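Local atomic coordinates of NIPSNAP domain-containing protein (Burkholderia xenovorans, PDB entry 5KAK), a protein that is of unknown function but belongs to the NipSnap family, whose domain is related to the dimeric alpha-beta barrel proteins. Residues 10-21 against 57-68. Sequence-based numbering, arbitrary orientation.
Sequences IVEERIYDLRPN and NQVVHLWGYEDL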
loop_
_atom_site.group_PDB
_atom_site.type_symbol
_atom_site.label_atom_id
_atom_site.label_comp_id
_atom_site.label_asym_id
_atom_site.label_seq_id
_atom_site.Cartn_x
_atom_site.Cartn_y
_atom_site.Cartn_z
ATOM N N ILE E 10 -20.033 18.759 -5.941
ATOM C CA ILE E 10 -19.102 17.712 -5.548
ATOM C C ILE E 10 -18.892 16.770 -6.728
ATOM O O ILE E 10 -19.732 16.655 -7.622
ATOM C CB ILE E 10 -19.601 16.924 -4.321
ATOM C CG1 ILE E 10 -20.782 16.039 -4.726
ATOM C CG2 ILE E 10 -19.990 17.875 -3.192
ATOM C CD1 ILE E 10 -21.075 14.914 -3.775
ATOM N N VAL E 11 -17.752 16.083 -6.719
ATOM C CA VAL E 11 -17.429 15.093 -7.740
ATOM C C VAL E 11 -17.061 13.798 -7.041
ATOM O O VAL E 11 -16.209 13.792 -6.150
ATOM C CB VAL E 11 -16.274 15.566 -8.648
ATOM C CG1 VAL E 11 -15.771 14.433 -9.530
ATOM C CG2 VAL E 11 -16.733 16.774 -9.489
ATOM N N GLU E 12 -17.684 12.696 -7.446
ATOM C CA GLU E 12 -17.302 11.392 -6.923
ATOM C C GLU E 12 -16.402 10.703 -7.934
ATOM O O GLU E 12 -16.787 10.537 -9.095
ATOM C CB GLU E 12 -18.518 10.512 -6.634
ATOM C CG GLU E 12 -18.138 9.159 -6.022
ATOM C CD GLU E 12 -19.354 8.263 -5.765
ATOM O OE1 GLU E 12 -19.201 7.207 -5.126
ATOM O OE2 GLU E 12 -20.471 8.628 -6.174
ATOM N N GLU E 13 -15.207 10.322 -7.497
ATOM C CA GLU E 13 -14.319 9.492 -8.299
ATOM C C GLU E 13 -14.462 8.052 -7.826
ATOM O O GLU E 13 -14.337 7.775 -6.631
ATOM C CB GLU E 13 -12.869 9.959 -8.187
ATOM C CG GLU E 13 -11.947 9.138 -9.064
ATOM C CD GLU E 13 -10.539 9.693 -9.148
ATOM O OE1 GLU E 13 -10.111 10.450 -8.246
ATOM O OE2 GLU E 13 -9.857 9.357 -10.134
ATOM N N ARG E 14 -14.786 7.145 -8.747
ATOM C CA ARG E 14 -14.891 5.732 -8.431
ATOM C C ARG E 14 -13.797 4.995 -9.190
ATOM O O ARG E 14 -13.569 5.258 -10.376
ATOM C CB ARG E 14 -16.293 5.185 -8.767
ATOM C CG ARG E 14 -17.371 5.867 -7.926
ATOM C CD ARG E 14 -18.750 5.336 -8.249
ATOM N NE ARG E 14 -18.947 3.952 -7.833
ATOM C CZ ARG E 14 -19.311 3.576 -6.603
ATOM N NH1 ARG E 14 -19.491 4.472 -5.647
ATOM N NH2 ARG E 14 -19.508 2.293 -6.329
ATOM N N ILE E 15 -13.089 4.125 -8.486
ATOM C CA ILE E 15 -11.914 3.439 -9.014
ATOM C C ILE E 15 -12.127 1.948 -8.784
ATOM O O ILE E 15 -12.145 1.497 -7.630
ATOM C CB ILE E 15 -10.625 3.920 -8.328
ATOM C CG1 ILE E 15 -10.457 5.446 -8.448
ATOM C CG2 ILE E 15 -9.436 3.155 -8.858
ATOM C CD1 ILE E 15 -9.374 6.006 -7.522
ATOM N N TYR E 16 -12.337 1.185 -9.863
ATOM C CA TYR E 16 -12.539 -0.254 -9.751
ATOM C C TYR E 16 -11.339 -1.003 -10.301
ATOM O O TYR E 16 -10.898 -0.752 -11.431
ATOM C CB TYR E 16 -13.781 -0.723 -10.503
ATOM C CG TYR E 16 -15.103 -0.106 -10.131
ATOM C CD1 TYR E 16 -15.290 0.591 -8.932
ATOM C CD2 TYR E 16 -16.176 -0.265 -10.972
ATOM C CE1 TYR E 16 -16.526 1.132 -8.623
ATOM C CE2 TYR E 16 -17.402 0.259 -10.675
ATOM C CZ TYR E 16 -17.577 0.964 -9.506
ATOM O OH TYR E 16 -18.836 1.478 -9.263
ATOM N N ASP E 17 -10.810 -1.917 -9.506
ATOM C CA ASP E 17 -9.794 -2.833 -9.997
ATOM C C ASP E 17 -10.482 -4.102 -10.479
ATOM O O ASP E 17 -11.311 -4.665 -9.769
ATOM C CB ASP E 17 -8.776 -3.145 -8.915
ATOM C CG ASP E 17 -8.028 -1.913 -8.454
ATOM O OD1 ASP E 17 -7.406 -1.248 -9.304
ATOM O OD2 ASP E 17 -8.090 -1.601 -7.249
ATOM N N LEU E 18 -10.125 -4.542 -11.680
ATOM C CA LEU E 18 -10.794 -5.645 -12.356
ATOM C C LEU E 18 -9.901 -6.875 -12.415
ATOM O O LEU E 18 -8.688 -6.793 -12.231
ATOM C CB LEU E 18 -11.189 -5.235 -13.782
ATOM C CG LEU E 18 -12.069 -3.985 -13.814
ATOM C CD1 LEU E 18 -12.416 -3.592 -15.233
ATOM C CD2 LEU E 18 -13.324 -4.275 -13.039
ATOM N N ARG E 19 -10.531 -8.022 -12.712
ATOM C CA ARG E 19 -9.821 -9.242 -13.068
ATOM C C ARG E 19 -8.831 -8.912 -14.185
ATOM O O ARG E 19 -9.108 -8.038 -15.016
ATOM C CB ARG E 19 -10.847 -10.301 -13.504
ATOM C CG ARG E 19 -10.290 -11.557 -14.136
ATOM C CD ARG E 19 -11.426 -12.462 -14.581
ATOM N NE ARG E 19 -12.022 -12.053 -15.855
ATOM C CZ ARG E 19 -13.196 -12.502 -16.298
ATOM N NH1 ARG E 19 -13.897 -13.350 -15.556
ATOM N NH2 ARG E 19 -13.676 -12.103 -17.474
ATOM N N PRO E 20 -7.659 -9.548 -14.236
ATOM C CA PRO E 20 -6.709 -9.228 -15.308
ATOM C C PRO E 20 -7.323 -9.340 -16.703
ATOM O O PRO E 20 -8.005 -10.319 -17.040
ATOM C CB PRO E 20 -5.590 -10.246 -15.094
ATOM C CG PRO E 20 -5.600 -10.470 -13.590
ATOM C CD PRO E 20 -7.067 -10.445 -13.222
ATOM N N ASN E 21 -7.075 -8.314 -17.517
ATOM C CA ASN E 21 -7.582 -8.189 -18.883
ATOM C C ASN E 21 -9.102 -8.141 -18.934
ATOM O O ASN E 21 -9.704 -8.460 -19.963
ATOM C CB ASN E 21 -7.042 -9.310 -19.777
ATOM C CG ASN E 21 -5.536 -9.300 -19.848
ATOM O OD1 ASN E 21 -4.931 -8.249 -20.067
ATOM N ND2 ASN E 21 -4.917 -10.454 -19.627
ATOM N N ASN E 57 -5.653 -2.873 -15.474
ATOM C CA ASN E 57 -6.944 -3.529 -15.233
ATOM C C ASN E 57 -7.796 -2.696 -14.285
ATOM O O ASN E 57 -8.399 -3.213 -13.344
ATOM C CB ASN E 57 -6.762 -4.945 -14.683
ATOM C CG ASN E 57 -5.788 -5.761 -15.500
ATOM O OD1 ASN E 57 -5.912 -5.859 -16.721
ATOM N ND2 ASN E 57 -4.802 -6.346 -14.832
ATOM N N GLN E 58 -7.831 -1.394 -14.518
ATOM C CA GLN E 58 -8.459 -0.472 -13.582
ATOM C C GLN E 58 -9.355 0.456 -14.375
ATOM O O GLN E 58 -8.946 0.980 -15.420
ATOM C CB GLN E 58 -7.421 0.334 -12.777
ATOM C CG GLN E 58 -8.036 1.239 -11.725
ATOM C CD GLN E 58 -6.999 2.056 -10.967
ATOM O OE1 GLN E 58 -6.579 3.117 -11.429
ATOM N NE2 GLN E 58 -6.616 1.580 -9.778
ATOM N N VAL E 59 -10.573 0.648 -13.894
ATOM C CA VAL E 59 -11.474 1.606 -14.506
ATOM C C VAL E 59 -11.661 2.753 -13.528
ATOM O O VAL E 59 -11.740 2.552 -12.303
ATOM C CB VAL E 59 -12.824 0.984 -14.934
ATOM C CG1 VAL E 59 -12.621 0.020 -16.082
ATOM C CG2 VAL E 59 -13.478 0.275 -13.796
ATOM N N VAL E 60 -11.704 3.959 -14.077
ATOM C CA VAL E 60 -11.772 5.197 -13.312
ATOM C C VAL E 60 -12.913 6.027 -13.881
ATOM O O VAL E 60 -12.894 6.366 -15.068
ATOM C CB VAL E 60 -10.449 5.976 -13.384
ATOM C CG1 VAL E 60 -10.571 7.331 -12.694
ATOM C CG2 VAL E 60 -9.324 5.177 -12.781
ATOM N N HIS E 61 -13.905 6.361 -13.044
ATOM C CA HIS E 61 -15.022 7.159 -13.549
ATOM C C HIS E 61 -15.381 8.258 -12.558
ATOM O O HIS E 61 -15.349 8.057 -11.340
ATOM C CB HIS E 61 -16.273 6.284 -13.931
ATOM C CG HIS E 61 -16.601 5.170 -12.980
ATOM N ND1 HIS E 61 -17.813 5.085 -12.328
ATOM C CD2 HIS E 61 -15.907 4.062 -12.624
ATOM C CE1 HIS E 61 -17.839 3.993 -11.583
ATOM N NE2 HIS E 61 -16.698 3.350 -11.751
ATOM N N LEU E 62 -15.687 9.438 -13.089
ATOM C CA LEU E 62 -15.981 10.615 -12.277
ATOM C C LEU E 62 -17.374 11.116 -12.609
ATOM O O LEU E 62 -17.670 11.393 -13.777
ATOM C CB LEU E 62 -14.972 11.732 -12.521
ATOM C CG LEU E 62 -13.569 11.588 -11.957
ATOM C CD1 LEU E 62 -12.774 10.577 -12.735
ATOM C CD2 LEU E 62 -12.872 12.945 -11.928
ATOM N N TRP E 63 -18.191 11.277 -11.576
ATOM C CA TRP E 63 -19.568 11.750 -11.669
ATOM C C TRP E 63 -19.744 13.047 -10.883
ATOM O O TRP E 63 -19.309 13.147 -9.728
ATOM C CB TRP E 63 -20.513 10.696 -11.117
ATOM C CG TRP E 63 -20.434 9.413 -11.860
ATOM C CD1 TRP E 63 -19.590 8.375 -11.614
ATOM C CD2 TRP E 63 -21.240 9.032 -12.972
ATOM N NE1 TRP E 63 -19.828 7.355 -12.512
ATOM C CE2 TRP E 63 -20.836 7.739 -13.359
ATOM C CE3 TRP E 63 -22.270 9.663 -13.687
ATOM C CZ2 TRP E 63 -21.421 7.064 -14.431
ATOM C CZ3 TRP E 63 -22.860 8.989 -14.742
ATOM C CH2 TRP E 63 -22.436 7.702 -15.107
ATOM N N GLY E 64 -20.413 14.019 -11.493
ATOM C CA GLY E 64 -20.642 15.312 -10.871
ATOM C C GLY E 64 -22.049 15.425 -10.309
ATOM O O GLY E 64 -23.008 14.937 -10.903
ATOM N N TYR E 65 -22.157 16.097 -9.162
ATOM C CA TYR E 65 -23.418 16.283 -8.467
ATOM C C TYR E 65 -23.481 17.726 -7.985
ATOM O O TYR E 65 -22.450 18.358 -7.740
ATOM C CB TYR E 65 -23.557 15.296 -7.294
ATOM C CG TYR E 65 -23.588 13.851 -7.747
ATOM C CD1 TYR E 65 -24.761 13.299 -8.234
ATOM C CD2 TYR E 65 -22.453 13.055 -7.697
ATOM C CE1 TYR E 65 -24.809 11.994 -8.651
ATOM C CE2 TYR E 65 -22.490 11.730 -8.117
ATOM C CZ TYR E 65 -23.685 11.215 -8.593
ATOM O OH TYR E 65 -23.761 9.912 -9.026
ATOM N N GLU E 66 -24.696 18.255 -7.874
ATOM C CA GLU E 66 -24.834 19.637 -7.431
ATOM C C GLU E 66 -24.532 19.773 -5.950
ATOM O O GLU E 66 -24.123 20.851 -5.498
ATOM C CB GLU E 66 -26.243 20.157 -7.739
ATOM C CG GLU E 66 -26.532 20.240 -9.229
ATOM C CD GLU E 66 -27.990 20.508 -9.537
ATOM O OE1 GLU E 66 -28.545 21.494 -9.004
ATOM O OE2 GLU E 66 -28.584 19.725 -10.310
ATOM N N ASP E 67 -24.720 18.696 -5.190
ATOM C CA ASP E 67 -24.494 18.681 -3.751
ATOM C C ASP E 67 -24.718 17.274 -3.216
ATOM O O ASP E 67 -25.090 16.361 -3.966
ATOM C CB ASP E 67 -25.388 19.696 -3.016
ATOM C CG ASP E 67 -26.860 19.602 -3.415
ATOM O OD1 ASP E 67 -27.429 18.486 -3.425
ATOM O OD2 ASP E 67 -27.461 20.661 -3.709
ATOM N N LEU E 68 -24.481 17.097 -1.916
ATOM C CA LEU E 68 -24.520 15.767 -1.319
ATOM C C LEU E 68 -25.921 15.166 -1.352
ATOM O O LEU E 68 -26.068 13.960 -1.576
ATOM C CB LEU E 68 -24.005 15.832 0.113
ATOM C CG LEU E 68 -22.517 16.154 0.197
ATOM C CD1 LEU E 68 -22.176 16.551 1.626
ATOM C CD2 LEU E 68 -21.706 14.955 -0.257
HETATM O O HOH W 1 -22.015 8.198 -8.251
#
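Arg-14 and His-61 face each other as a hydrogen-bonded pair, Arg-14 N bonding to His-61 O (2.8 Å) and His-61 N answering to Arg-14 O. The same reciprocal pairing joins Ile-10 with Tyr-65, Glu-12 with Trp-63 and Tyr-16 with Val-59, and Leu-18 N adds a bond to Asn-57 O. Beyond the strands, Asn-21 N approaches Asn-57 OD1 at 2.8 Å from above the amide plane, tying the turn after strand 10-18 to Asn-57.

On the face carrying Arg-14 and His-61, polar groups interlock. A chi1 of 41° turns the imidazole toward strand 10-18: Arg-14 CB lies over one ring face, a CH-pi contact 3.6 Å from its centroid, while the NE2 edge points into the Tyr-16 ring in a T-shaped pair, planes at 80°. Trp-63 NE1 donates in plane to His-61 ND1 (3.0 Å), fixing the imidazole's rotation. The Arg-14 guanidinium grips Tyr-16 OH side-on through NE and NH2, and its NH1 forms a salt bridge with Glu-12 OE1. A water links Glu-12 OE2 to Tyr-65 OH, and Arg-71 of helix 68-80 gives that carboxylate a second charged partner.

On the opposite face, Gln-58 NE2 hydrogen-bonds Asp-17 OD1 on its syn side (3.0 Å), while Gln-58 OE1 binds Lys-102 of a second subunit. Further along the same face, Leu-62 CD2 packs on Val-11 CG1, and both residues touch Phe-49 of that subunit. One face thus meets helices, the other a partner sheet, as in the ferredoxin-like dimeric alpha-beta barrel, with strands 10-18 and 58-65 as the two middle strands of the chain's four-stranded antiparallel sheet.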